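Local coordinates for FrpC operon protein (Neisseria meningitidis, PDB 5EDF) that binds the RTX protein FrpC and is iron-regulated, possibly with a part in adhesion, though its precise function is unknown, at residues 10-15 against 78-84; 31-35 against 45-49. All blocks are in the same frame, centred on the assembly; numbering follows the deposited sequence. Where two conformers were deposited one is given.

Contact 1 of 2, residues 10-15 against 78-84; sequences EPMTGF and PYNQQNK
Glu10 and Tyr79 both send CG anti to the backbone N (chi1 -177° and -179°), and the extended glutamate chain crosses the tyrosine at about a right angle to reach its hydroxyl. This is loop-on-loop packing: 10-15, ahead of strand 18-23, lies against 78-84, the connection from strand 73-77 into helix 84-93. Three donors from that connection converge on Glu10 OE2. Tyr79 OH gives a short bond of 2.6 Å to Glu10 OE2, coming in from above the carboxylate plane. Lys84 NZ makes a salt bridge on the syn side, 2.8 Å from Glu10 OE2. Gln81 NE2 also donates to Glu10 OE2, from well above the carboxylate but within its own amide plane, and the N-H points almost straight at the oxygen (172°). So many donors would be expected to favour the charged carboxylate. The bend in Gln81 at chi2 turns its amide back over 10-15, where NE2 makes a second bond, 2.9 Å to Pro11 O, that fixes the rotation of the amide. A water donates to Glu10 OE1 and Gln81 OE1 and accepts from Lys84 NZ.

Apolar contacts complete the interface: Pro11 CD sits 3.8 Å from Tyr79 CD2, and Pro78 CG meets Phe15 CE2. Gly14, at a positive phi, brings its CA to 3.4 Å from Tyr79 O, next to the ring of Pro78. Asn80 and Asn83 brace the turn from within, Asn80 OD1 accepting from Asn83 N in an Asx motif. The backbones are joined directly where Gln81 N donates to Met12 O at 3.0 Å.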
ATOM      1  N   GLU A  10       7.559   0.619 -22.862  1.00 16.81           N
ATOM      2  CA  GLU A  10       7.546   1.568 -21.747  1.00 15.01           C
ATOM      3  C   GLU A  10       6.237   2.355 -21.786  1.00 14.75           C
ATOM      4  O   GLU A  10       5.878   2.871 -22.828  1.00 16.54           O
ATOM      5  CB  GLU A  10       8.719   2.537 -21.914  1.00 17.68           C
ATOM      6  CG  GLU A  10       8.850   3.514 -20.770  1.00 15.70           C
ATOM      7  CD  GLU A  10       9.834   4.634 -21.009  1.00 17.22           C
ATOM      8  OE1 GLU A  10      10.474   4.716 -22.083  1.00 22.10           O
ATOM      9  OE2 GLU A  10       9.964   5.489 -20.115  1.00 17.91           O
ATOM     10  N   PRO A  11       5.517   2.460 -20.652  1.00 13.99           N
ATOM     11  CA  PRO A  11       4.304   3.258 -20.655  1.00 13.65           C
ATOM     12  C   PRO A  11       4.509   4.769 -20.816  1.00 14.00           C
ATOM     13  O   PRO A  11       5.525   5.317 -20.373  1.00 15.54           O
ATOM     14  CB  PRO A  11       3.655   2.972 -19.274  1.00 14.38           C
ATOM     15  CG  PRO A  11       4.381   1.798 -18.717  1.00 13.79           C
ATOM     16  CD  PRO A  11       5.738   1.796 -19.359  1.00 14.20           C
HETATM   17  N   MSE A  12       3.541   5.424 -21.471  1.00 14.66           N
HETATM   18  CA  MSE A  12       3.442   6.871 -21.383  0.50 13.39           C
HETATM   19  C   MSE A  12       2.522   7.304 -20.236  1.00 14.67           C
HETATM   20  O   MSE A  12       2.888   8.167 -19.445  1.00 15.04           O
HETATM   21  CB  MSE A  12       3.013   7.515 -22.709  0.50 14.50           C
HETATM   22  CG  MSE A  12       2.904   9.016 -22.609  0.50 16.31           C
HETATM   23 SE   MSE A  12       2.241   9.786 -24.232  0.50 18.30          SE
HETATM   24  CE  MSE A  12       0.520   9.013 -24.349  0.50 19.33           C
ATOM     25  N   THR A  13       1.335   6.714 -20.156  1.00 14.49           N
ATOM     26  CA  THR A  13       0.397   6.978 -19.088  1.00 15.37           C
ATOM     27  C   THR A  13       0.340   5.848 -18.050  1.00 14.14           C
ATOM     28  O   THR A  13      -0.073   6.105 -16.906  1.00 14.37           O
ATOM     29  CB  THR A  13      -1.033   7.112 -19.612  1.00 14.94           C
ATOM     30  OG1 THR A  13      -1.476   5.841 -20.110  1.00 15.31           O
ATOM     31  CG2 THR A  13      -1.136   8.181 -20.705  1.00 16.96           C
ATOM     32  N   GLY A  14       0.670   4.629 -18.434  1.00 13.03           N
ATOM     33  CA  GLY A  14       0.506   3.449 -17.556  1.00 12.72           C
ATOM     34  C   GLY A  14      -0.757   2.669 -17.790  1.00 13.88           C
ATOM     35  O   GLY A  14      -0.905   1.587 -17.238  1.00 12.79           O
ATOM     36  N   PHE A  15      -1.639   3.176 -18.634  1.00 12.72           N
ATOM     37  CA  PHE A  15      -2.942   2.554 -18.894  1.00 12.36           C
ATOM     38  C   PHE A  15      -3.083   1.943 -20.283  1.00 14.30           C
ATOM     39  O   PHE A  15      -4.134   1.421 -20.621  1.00 15.99           O
ATOM     40  CB  PHE A  15      -4.058   3.594 -18.649  1.00 14.41           C
ATOM     41  CG  PHE A  15      -4.124   4.064 -17.225  1.00 14.72           C
ATOM     42  CD1 PHE A  15      -4.748   3.273 -16.254  1.00 16.66           C
ATOM     43  CD2 PHE A  15      -3.481   5.212 -16.821  1.00 15.74           C
ATOM     44  CE1 PHE A  15      -4.773   3.696 -14.915  1.00 18.06           C
ATOM     45  CE2 PHE A  15      -3.498   5.604 -15.481  1.00 16.54           C
ATOM     46  CZ  PHE A  15      -4.130   4.838 -14.556  1.00 16.44           C
ATOM     47  N   PRO A  78       0.471   5.198 -11.372  1.00 11.32           N
ATOM     48  CA  PRO A  78       1.318   4.208 -12.037  1.00 10.34           C
ATOM     49  C   PRO A  78       2.487   4.910 -12.691  1.00 11.35           C
ATOM     50  O   PRO A  78       2.550   6.140 -12.737  1.00 12.77           O
ATOM     51  CB  PRO A  78       0.388   3.654 -13.104  1.00 12.27           C
ATOM     52  CG  PRO A  78      -0.458   4.825 -13.485  1.00 12.26           C
ATOM     53  CD  PRO A  78      -0.653   5.589 -12.235  1.00 13.25           C
ATOM     54  N   TYR A  79       3.410   4.115 -13.235  1.00 11.39           N
ATOM     55  CA  TYR A  79       4.502   4.667 -14.023  1.00 12.24           C
ATOM     56  C   TYR A  79       3.970   5.477 -15.187  1.00 12.08           C
ATOM     57  O   TYR A  79       3.118   4.992 -15.973  1.00 13.30           O
ATOM     58  CB  TYR A  79       5.376   3.511 -14.524  1.00 11.56           C
ATOM     59  CG  TYR A  79       6.599   3.849 -15.346  1.00 11.91           C
ATOM     60  CD1 TYR A  79       7.872   3.687 -14.819  1.00 13.76           C
ATOM     61  CD2 TYR A  79       6.485   4.295 -16.662  1.00 12.89           C
ATOM     62  CE1 TYR A  79       9.001   3.947 -15.574  1.00 14.17           C
ATOM     63  CE2 TYR A  79       7.621   4.551 -17.440  1.00 14.23           C
ATOM     64  CZ  TYR A  79       8.878   4.380 -16.891  1.00 14.70           C
ATOM     65  OH  TYR A  79      10.056   4.626 -17.618  1.00 16.59           O
ATOM     66  N   ASN A  80       4.484   6.693 -15.334  1.00 12.90           N
ATOM     67  CA  ASN A  80       4.138   7.534 -16.477  1.00 14.16           C
ATOM     68  C   ASN A  80       5.316   8.425 -16.834  1.00 16.04           C
ATOM     69  O   ASN A  80       6.338   8.439 -16.127  1.00 15.02           O
ATOM     70  CB  ASN A  80       2.817   8.310 -16.229  1.00 13.53           C
ATOM     71  CG  ASN A  80       2.912   9.315 -15.108  1.00 15.45           C
ATOM     72  OD1 ASN A  80       3.921  10.001 -14.968  1.00 15.44           O
ATOM     73  ND2 ASN A  80       1.850   9.441 -14.344  1.00 16.19           N
ATOM     74  N   GLN A  81       5.212   9.184 -17.927  1.00 15.27           N
ATOM     75  CA  GLN A  81       6.363   9.966 -18.365  1.00 16.92           C
ATOM     76  C   GLN A  81       6.718  11.114 -17.440  1.00 16.93           C
ATOM     77  O   GLN A  81       7.855  11.585 -17.487  1.00 21.56           O
ATOM     78  CB  GLN A  81       6.200  10.404 -19.814  1.00 20.20           C
ATOM     79  CG  GLN A  81       6.336   9.264 -20.793  1.00 23.62           C
ATOM     80  CD  GLN A  81       7.682   8.532 -20.729  1.00 21.42           C
ATOM     81  OE1 GLN A  81       8.745   9.145 -21.061  1.00 22.86           O
ATOM     82  NE2 GLN A  81       7.655   7.229 -20.330  1.00 17.37           N
ATOM     83  N   GLN A  82       5.770  11.569 -16.634  1.00 16.79           N
ATOM     84  CA  GLN A  82       6.044  12.666 -15.686  1.00 16.31           C
ATOM     85  C   GLN A  82       6.774  12.164 -14.452  1.00 17.08           C
ATOM     86  O   GLN A  82       7.660  12.849 -13.946  1.00 21.61           O
ATOM     87  CB  GLN A  82       4.742  13.370 -15.300  1.00 21.31           C
ATOM     88  CG  GLN A  82       4.071  14.158 -16.413  1.00 28.17           C
ATOM     89  CD  GLN A  82       3.394  13.290 -17.474  1.00 35.38           C
ATOM     90  OE1 GLN A  82       2.615  12.382 -17.157  1.00 36.86           O
ATOM     91  NE2 GLN A  82       3.684  13.579 -18.746  1.00 41.95           N
ATOM     92  N   ASN A  83       6.465  10.968 -13.968  1.00 14.86           N
ATOM     93  CA  ASN A  83       7.040  10.468 -12.733  1.00 15.45           C
ATOM     94  C   ASN A  83       8.110   9.389 -12.941  1.00 13.02           C
ATOM     95  O   ASN A  83       8.653   8.849 -11.943  1.00 14.37           O
ATOM     96  CB  ASN A  83       5.927   9.947 -11.798  1.00 14.37           C
ATOM     97  CG  ASN A  83       5.256   8.680 -12.341  1.00 13.66           C
ATOM     98  OD1 ASN A  83       5.898   7.898 -13.041  1.00 13.38           O
ATOM     99  ND2 ASN A  83       3.986   8.439 -11.962  1.00 14.02           N
ATOM    100  N   LYS A  84       8.433   9.053 -14.186  1.00 13.41           N
ATOM    101  CA  LYS A  84       9.302   7.902 -14.434  1.00 13.73           C
ATOM    102  C   LYS A  84      10.646   7.927 -13.683  1.00 13.81           C
ATOM    103  O   LYS A  84      11.146   6.868 -13.313  1.00 16.20           O
ATOM    104  CB  LYS A  84       9.551   7.687 -15.928  1.00 16.57           C
ATOM    105  CG  LYS A  84      10.228   8.812 -16.654  1.00 21.44           C
ATOM    106  CD  LYS A  84      10.585   8.436 -18.128  1.00 20.48           C
ATOM    107  CE  LYS A  84      11.768   7.428 -18.250  1.00 22.73           C
ATOM    108  NZ  LYS A  84      12.196   7.119 -19.700  1.00 27.89           N
TER
HETATM  109  O   HOH W   1      11.072   7.696 -22.529  1.00 37.49           O
HETATM  110  O   HOH W   2       1.370  10.732 -18.864  1.00 39.97           O
HETATM  111  O   HOH W   3      -0.643   8.308 -15.472  1.00 21.54           O

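Contact 2 of 2, residues 31-35 against 45-49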
ATOM      1  N   PRO A  31      -3.862  -2.377 -14.942  1.00 11.92           N
ATOM      2  CA  PRO A  31      -3.114  -1.531 -15.890  1.00 12.87           C
ATOM      3  C   PRO A  31      -1.614  -1.670 -15.685  1.00 11.25           C
ATOM      4  O   PRO A  31      -1.141  -1.659 -14.540  1.00 11.55           O
ATOM      5  CB  PRO A  31      -3.610  -0.121 -15.591  1.00 12.70           C
ATOM      6  CG  PRO A  31      -4.975  -0.333 -14.965  1.00 11.44           C
ATOM      7  CD  PRO A  31      -4.817  -1.596 -14.154  1.00 12.21           C
ATOM      8  N   TYR A  32      -0.862  -1.868 -16.753  1.00 12.04           N
ATOM      9  CA  TYR A  32       0.481  -2.377 -16.627  1.00 12.06           C
ATOM     10  C   TYR A  32       1.450  -1.421 -15.988  1.00 11.26           C
ATOM     11  O   TYR A  32       2.494  -1.855 -15.468  1.00 12.13           O
ATOM     12  CB  TYR A  32       0.992  -2.920 -17.970  1.00 11.63           C
ATOM     13  CG  TYR A  32       1.543  -1.939 -18.960  1.00 11.54           C
ATOM     14  CD1 TYR A  32       0.889  -0.764 -19.320  1.00 12.90           C
ATOM     15  CD2 TYR A  32       2.725  -2.231 -19.628  1.00 13.48           C
ATOM     16  CE1 TYR A  32       1.414   0.096 -20.280  1.00 13.56           C
ATOM     17  CE2 TYR A  32       3.225  -1.401 -20.573  1.00 13.56           C
ATOM     18  CZ  TYR A  32       2.583  -0.238 -20.922  1.00 13.10           C
ATOM     19  OH  TYR A  32       3.073   0.595 -21.904  1.00 15.14           O
ATOM     20  N   GLY A  33       1.144  -0.127 -15.965  1.00 11.53           N
ATOM     21  CA  GLY A  33       1.970   0.832 -15.283  1.00 11.62           C
ATOM     22  C   GLY A  33       2.065   0.689 -13.783  1.00 10.19           C
ATOM     23  O   GLY A  33       2.939   1.280 -13.169  1.00 11.52           O
ATOM     24  N   TYR A  34       1.200  -0.140 -13.189  1.00 11.41           N
ATOM     25  CA  TYR A  34       1.294  -0.466 -11.763  1.00 10.08           C
ATOM     26  C   TYR A  34       2.230  -1.631 -11.484  1.00  9.00           C
ATOM     27  O   TYR A  34       2.346  -2.045 -10.351  1.00 10.17           O
ATOM     28  CB  TYR A  34      -0.108  -0.813 -11.236  1.00 11.77           C
ATOM     29  CG  TYR A  34      -1.034   0.379 -11.188  1.00 10.53           C
ATOM     30  CD1 TYR A  34      -0.858   1.408 -10.258  1.00 12.91           C
ATOM     31  CD2 TYR A  34      -2.072   0.506 -12.093  1.00 12.49           C
ATOM     32  CE1 TYR A  34      -1.712   2.508 -10.238  1.00 12.38           C
ATOM     33  CE2 TYR A  34      -2.918   1.584 -12.045  1.00 12.41           C
ATOM     34  CZ  TYR A  34      -2.741   2.582 -11.120  1.00 12.50           C
ATOM     35  OH  TYR A  34      -3.581   3.690 -11.097  1.00 14.42           O
ATOM     36  N   LEU A  35       2.896  -2.140 -12.519  1.00 10.56           N
ATOM     37  CA  LEU A  35       3.724  -3.354 -12.436  1.00 10.10           C
ATOM     38  C   LEU A  35       5.205  -3.108 -12.685  1.00 10.71           C
ATOM     39  O   LEU A  35       5.881  -3.932 -13.318  1.00 11.52           O
ATOM     40  CB  LEU A  35       3.179  -4.433 -13.379  1.00 12.34           C
ATOM     41  CG  LEU A  35       1.700  -4.815 -13.165  1.00 11.80           C
ATOM     42  CD1 LEU A  35       1.205  -5.643 -14.355  1.00 13.66           C
ATOM     43  CD2 LEU A  35       1.477  -5.511 -11.837  1.00 12.99           C
ATOM     44  N   LYS A  45      11.208  -2.949 -21.128  1.00 22.00           N
ATOM     45  CA  LYS A  45      10.379  -4.087 -21.522  1.00 21.17           C
ATOM     46  C   LYS A  45       9.460  -4.396 -20.351  1.00 18.78           C
ATOM     47  O   LYS A  45       9.920  -4.620 -19.231  1.00 19.91           O
ATOM     48  CB  LYS A  45      11.218  -5.304 -21.865  1.00 22.36           C
ATOM     49  CG  LYS A  45      12.096  -5.104 -23.103  1.00 27.37           C
ATOM     50  CD  LYS A  45      12.977  -6.315 -23.345  1.00 30.87           C
ATOM     51  CE  LYS A  45      13.858  -6.141 -24.589  1.00 43.83           C
ATOM     52  NZ  LYS A  45      14.801  -4.961 -24.547  1.00 51.62           N
ATOM     53  N   TRP A  46       8.158  -4.385 -20.600  1.00 15.29           N
ATOM     54  CA  TRP A  46       7.166  -4.482 -19.547  1.00 15.03           C
ATOM     55  C   TRP A  46       6.357  -5.745 -19.714  1.00 13.36           C
ATOM     56  O   TRP A  46       6.043  -6.149 -20.841  1.00 14.30           O
ATOM     57  CB  TRP A  46       6.253  -3.244 -19.547  1.00 15.04           C
ATOM     58  CG  TRP A  46       6.930  -2.028 -18.980  1.00 14.19           C
ATOM     59  CD1 TRP A  46       7.987  -1.385 -19.492  1.00 16.06           C
ATOM     60  CD2 TRP A  46       6.589  -1.347 -17.752  1.00 13.87           C
ATOM     61  NE1 TRP A  46       8.367  -0.323 -18.677  1.00 15.88           N
ATOM     62  CE2 TRP A  46       7.516  -0.298 -17.600  1.00 13.36           C
ATOM     63  CE3 TRP A  46       5.620  -1.541 -16.761  1.00 13.51           C
ATOM     64  CZ2 TRP A  46       7.496   0.549 -16.492  1.00 14.51           C
ATOM     65  CZ3 TRP A  46       5.605  -0.656 -15.669  1.00 13.31           C
ATOM     66  CH2 TRP A  46       6.517   0.340 -15.566  1.00 13.30           C
ATOM     67  N   LEU A  47       6.003  -6.331 -18.594  1.00 13.56           N
ATOM     68  CA  LEU A  47       5.195  -7.547 -18.528  1.00 12.64           C
ATOM     69  C   LEU A  47       4.015  -7.421 -19.466  1.00 14.06           C
ATOM     70  O   LEU A  47       3.334  -6.387 -19.506  1.00 14.47           O
ATOM     71  CB  LEU A  47       4.644  -7.791 -17.113  1.00 13.95           C
ATOM     72  CG  LEU A  47       4.033  -9.165 -16.845  1.00 12.07           C
ATOM     73  CD1 LEU A  47       5.109 -10.228 -16.876  1.00 15.48           C
ATOM     74  CD2 LEU A  47       3.336  -9.161 -15.501  1.00 14.74           C
ATOM     75  N   SER A  48       3.741  -8.505 -20.194  1.00 14.64           N
ATOM     76  CA  SER A  48       2.603  -8.566 -21.087  1.00 16.15           C
ATOM     77  C   SER A  48       1.845  -9.866 -20.922  1.00 15.07           C
ATOM     78  O   SER A  48       2.429 -10.876 -20.548  1.00 16.67           O
ATOM     79  CB  SER A  48       3.089  -8.476 -22.534  1.00 17.14           C
ATOM     80  OG  SER A  48       4.120  -9.413 -22.848  1.00 17.85           O
ATOM     81  N   ASP A  49       0.555  -9.865 -21.240  1.00 14.92           N
ATOM     82  CA  ASP A  49      -0.186 -11.125 -21.419  1.00 14.76           C
ATOM     83  C   ASP A  49       0.600 -11.987 -22.440  1.00 15.98           C
ATOM     84  O   ASP A  49       1.104 -11.498 -23.453  1.00 18.02           O
ATOM     85  CB  ASP A  49      -1.583 -10.823 -21.946  1.00 14.90           C
ATOM     86  CG  ASP A  49      -2.454 -10.082 -20.958  1.00 16.34           C
ATOM     87  OD1 ASP A  49      -2.338 -10.323 -19.742  1.00 17.28           O
ATOM     88  OD2 ASP A  49      -3.317  -9.316 -21.409  1.00 18.72           O
TER
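Tyr32 and Trp46 carry this buried contact, which packs the 3-10 turn at 32-34 against the short strand 45-46, one half of a two-stranded antiparallel ribbon with 39-40. Aromatic packing comes first. The two side chains cross at about a right angle; the tyrosine ring and the five-membered ring of the indole have centroids 5.6 Å apart and planes inclined at 68°, an oblique pairing. Tyr32 puts CG between its backbone N and carbonyl carbon (chi1 82°), which directs the ring toward the strand and brings CD2 and CE2 up to the methylene of Trp46. That methylene lies at the edge of the tyrosine ring, with Trp46 CB 3.7 Å from Tyr32 CD2.

Aliphatic and backbone packing continues around the indole. Its benzo part lies along the turn, with Trp46 CZ3 3.9 Å from Gly33 CA and equally close to Leu35 C. Further along the segment, Leu35 CD1 approaches Leu47 CD2 at 4.3 Å, and both leucines also rest on Val19 of strand 18-23.

Polar groups at this interface look to other partners. Tyr32 OH bonds to Pro9 O, and Trp46 NE1 to Ala43 O, so each aromatic is tethered at its polar end while its carbon surface serves the contact. Within the turn, Tyr34 N donates to Pro31 O and Leu35 N to Tyr32 O, the second bond being 3.0 Å. The same Tyr32 O meets the indole at its edge, almost level with the ring, 3.3 Å from Trp46 CZ3.

Overall arrangement
From the N terminus, the chain enters contact 1 at 10-15, runs through strands 18-23 and 26-31 and reaches contact 2 at 31-35. Ten residues on, 45-49 closes that small loop by way of strand 39-40. The chain then passes through strands 56-57, 61-70 and 73-77 before 78-84 returns to 10-15, so contact 2 is nested within the long loop closed by contact 1. Gly33 joins them directly: its N meets Gly14 O and its O meets Tyr79 N, probably as hydrogen bonds. Together they tie the N-terminal loop and small three-stranded sheet to the edge of the large antiparallel sheet and the start of helix 84-93.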